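Local coordinates for protein mandelate racemase / muconate lactonizing enzyme (Burkholderia pseudomallei, PDB 2POD) that is of unknown specific function but belongs to the enolase superfamily, binds a sodium ion, and may have lyase activity, at residues S333-L338 with I372-G377. Numbering follows the deposited sequence.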
ATOM      1  N   SER B 333     -30.978 -20.861 -10.684  1.00 42.04           N
ATOM      2  CA  SER B 333     -30.188 -20.514  -9.504  1.00 41.34           C
ATOM      3  C   SER B 333     -30.078 -21.694  -8.562  1.00 43.87           C
ATOM      4  O   SER B 333     -29.036 -21.883  -7.924  1.00 49.91           O
ATOM      5  CB  SER B 333     -30.798 -19.333  -8.742  1.00 40.99           C
ATOM      6  OG  SER B 333     -31.090 -18.249  -9.597  1.00 39.14           O
ATOM      7  N   THR B 334     -31.155 -22.469  -8.462  1.00 40.38           N
ATOM      8  CA  THR B 334     -31.205 -23.627  -7.565  1.00 42.07           C
ATOM      9  C   THR B 334     -30.281 -24.733  -8.071  1.00 40.52           C
ATOM     10  O   THR B 334     -29.576 -25.360  -7.283  1.00 46.37           O
ATOM     11  CB  THR B 334     -32.651 -24.137  -7.361  1.00 44.18           C
ATOM     12  OG1 THR B 334     -33.448 -23.090  -6.788  1.00 39.69           O
ATOM     13  CG2 THR B 334     -32.686 -25.336  -6.430  1.00 42.56           C
ATOM     14  N   HIS B 335     -30.261 -24.927  -9.389  1.00 40.79           N
ATOM     15  CA  HIS B 335     -29.207 -25.681 -10.056  1.00 44.07           C
ATOM     16  C   HIS B 335     -27.793 -25.233  -9.650  1.00 44.71           C
ATOM     17  O   HIS B 335     -26.970 -26.071  -9.279  1.00 42.82           O
ATOM     18  CB  HIS B 335     -29.384 -25.632 -11.577  1.00 44.73           C
ATOM     19  CG  HIS B 335     -30.427 -26.574 -12.101  1.00 51.14           C
ATOM     20  ND1 HIS B 335     -30.181 -27.914 -12.321  1.00 52.76           N
ATOM     21  CD2 HIS B 335     -31.713 -26.365 -12.472  1.00 48.64           C
ATOM     22  CE1 HIS B 335     -31.272 -28.489 -12.796  1.00 45.92           C
ATOM     23  NE2 HIS B 335     -32.219 -27.574 -12.887  1.00 45.07           N
ATOM     24  N   LEU B 336     -27.530 -23.923  -9.690  1.00 41.72           N
ATOM     25  CA  LEU B 336     -26.232 -23.370  -9.259  1.00 40.94           C
ATOM     26  C   LEU B 336     -25.965 -23.613  -7.772  1.00 39.16           C
ATOM     27  O   LEU B 336     -24.862 -23.999  -7.381  1.00 44.64           O
ATOM     28  CB  LEU B 336     -26.111 -21.868  -9.607  1.00 40.27           C
ATOM     29  CG  LEU B 336     -24.916 -21.076  -9.039  1.00 41.95           C
ATOM     30  CD1 LEU B 336     -23.613 -21.488  -9.715  1.00 46.38           C
ATOM     31  CD2 LEU B 336     -25.114 -19.560  -9.125  1.00 41.79           C
ATOM     32  N   SER B 337     -26.993 -23.413  -6.956  1.00 38.35           N
ATOM     33  CA  SER B 337     -26.903 -23.591  -5.518  1.00 37.93           C
ATOM     34  C   SER B 337     -26.692 -25.037  -5.097  1.00 44.00           C
ATOM     35  O   SER B 337     -26.203 -25.301  -3.991  1.00 50.67           O
ATOM     36  CB  SER B 337     -28.162 -23.056  -4.854  1.00 38.56           C
ATOM     37  OG  SER B 337     -28.199 -21.652  -4.953  1.00 40.71           O
ATOM     38  N   LEU B 338     -27.075 -25.966  -5.970  1.00 43.05           N
ATOM     39  CA  LEU B 338     -26.862 -27.390  -5.730  1.00 43.56           C
ATOM     40  C   LEU B 338     -25.450 -27.787  -6.142  1.00 39.70           C
ATOM     41  O   LEU B 338     -24.820 -28.615  -5.501  1.00 36.86           O
ATOM     42  CB  LEU B 338     -27.907 -28.221  -6.485  1.00 43.00           C
ATOM     43  CG  LEU B 338     -29.110 -28.789  -5.713  1.00 46.42           C
ATOM     44  CD1 LEU B 338     -29.850 -27.760  -4.882  1.00 33.22           C
ATOM     45  CD2 LEU B 338     -30.072 -29.508  -6.651  1.00 44.75           C
ATOM     46  N   ILE B 372     -34.844 -26.098  -0.369  1.00 55.49           N
ATOM     47  CA  ILE B 372     -35.310 -26.016  -1.755  1.00 51.41           C
ATOM     48  C   ILE B 372     -34.445 -26.917  -2.655  1.00 51.20           C
ATOM     49  O   ILE B 372     -33.252 -27.108  -2.394  1.00 51.98           O
ATOM     50  CB  ILE B 372     -35.384 -24.520  -2.254  1.00 51.75           C
ATOM     51  CG1 ILE B 372     -36.058 -24.398  -3.626  1.00 49.72           C
ATOM     52  CG2 ILE B 372     -34.012 -23.837  -2.244  1.00 51.68           C
ATOM     53  CD1 ILE B 372     -36.285 -22.964  -4.095  1.00 33.56           C
ATOM     54  N   THR B 373     -35.061 -27.500  -3.682  1.00 48.74           N
ATOM     55  CA  THR B 373     -34.364 -28.364  -4.639  1.00 49.12           C
ATOM     56  C   THR B 373     -34.923 -28.164  -6.048  1.00 45.38           C
ATOM     57  O   THR B 373     -35.887 -27.438  -6.221  1.00 45.93           O
ATOM     58  CB  THR B 373     -34.430 -29.854  -4.217  1.00 53.79           C
ATOM     59  OG1 THR B 373     -33.592 -30.641  -5.076  1.00 66.01           O
ATOM     60  CG2 THR B 373     -35.868 -30.387  -4.265  1.00 56.80           C
ATOM     61  N   VAL B 374     -34.309 -28.788  -7.051  1.00 48.56           N
ATOM     62  CA  VAL B 374     -34.733 -28.612  -8.449  1.00 48.83           C
ATOM     63  C   VAL B 374     -35.942 -29.496  -8.801  1.00 51.62           C
ATOM     64  O   VAL B 374     -36.159 -30.525  -8.156  1.00 53.46           O
ATOM     65  CB  VAL B 374     -33.567 -28.879  -9.456  1.00 47.11           C
ATOM     66  CG1 VAL B 374     -32.497 -27.810  -9.337  1.00 54.25           C
ATOM     67  CG2 VAL B 374     -32.967 -30.263  -9.266  1.00 50.37           C
ATOM     68  N   PRO B 375     -36.728 -29.102  -9.828  1.00 54.56           N
ATOM     69  CA  PRO B 375     -37.545 -30.092 -10.547  1.00 56.79           C
ATOM     70  C   PRO B 375     -36.687 -31.130 -11.272  1.00 57.63           C
ATOM     71  O   PRO B 375     -35.621 -30.792 -11.795  1.00 58.20           O
ATOM     72  CB  PRO B 375     -38.307 -29.243 -11.571  1.00 56.00           C
ATOM     73  CG  PRO B 375     -37.484 -28.005 -11.732  1.00 55.71           C
ATOM     74  CD  PRO B 375     -36.922 -27.744 -10.369  1.00 53.00           C
ATOM     75  N   ASP B 376     -37.160 -32.377 -11.291  1.00 55.38           N
ATOM     76  CA  ASP B 376     -36.482 -33.475 -11.983  1.00 56.08           C
ATOM     77  C   ASP B 376     -36.418 -33.273 -13.495  1.00 51.40           C
ATOM     78  O   ASP B 376     -37.332 -32.715 -14.104  1.00 53.53           O
ATOM     79  CB  ASP B 376     -37.171 -34.813 -11.676  1.00 58.74           C
ATOM     80  CG  ASP B 376     -36.489 -35.580 -10.555  1.00 71.98           C
ATOM     81  OD1 ASP B 376     -35.819 -36.594 -10.853  1.00 85.53           O
ATOM     82  OD2 ASP B 376     -36.625 -35.176  -9.377  1.00 78.21           O
ATOM     83  N   GLY B 377     -35.327 -33.735 -14.090  1.00 47.74           N
ATOM     84  CA  GLY B 377     -35.247 -33.892 -15.530  1.00 49.55           C
ATOM     85  C   GLY B 377     -34.124 -33.086 -16.146  1.00 50.63           C
ATOM     86  O   GLY B 377     -33.518 -32.249 -15.471  1.00 47.09           O
TER
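Val374 sets its CG1 methyl squarely on one face of the His335 imidazole, 3.5 Å from the ring centroid and 7° off the ring normal, a CH-pi contact in which the methyl lies almost equally close to all five ring atoms. With Val374 CG1 anti to its own carbonyl carbon (chi1 -68°), CG2 is turned toward Leu338 and meets its CD2 at 4.0 Å. The imidazole is held at both nitrogens, ND1 bonded to the backbone N of Tyr106 and NE2 to the carbonyl O of Leu380, which together fix the rotation of the plane that the valine methyl covers on one face. Beside it, Thr334 points CG2, anti to its backbone N, at the backbone of the partner chain, 3.6 Å from Thr373 C and 3.8 Å from Val374 CG1. Its hydroxyl instead bonds back to Leu330 O one helical turn earlier, leaving Ile372 CD1 to lie against OG1 at 3.9 Å.

Packing slackens at the other side of Val374. Leu338 CD2 comes no nearer than 4.0 Å to Thr373 OG1, the CB of partly exposed Thr373 points away from the helix, and its hydroxyl binds Asp115 O. Further along the chain Asp376 is exposed, and its CB too points away from the helix.

The contact joins helix 327-339, on the outside of the barrel domain characteristic of the enolase superfamily, to strand 371-373 and the chain that follows it; the strand runs antiparallel to barrel strand 117-122. No hydrogen bond links 333-338 to 372-377: the polar groups of Thr334, His335 and Thr373 are satisfied by other partners, so cohesion between the two segments rests on methyl groups packed against the imidazole, the backbone and one another.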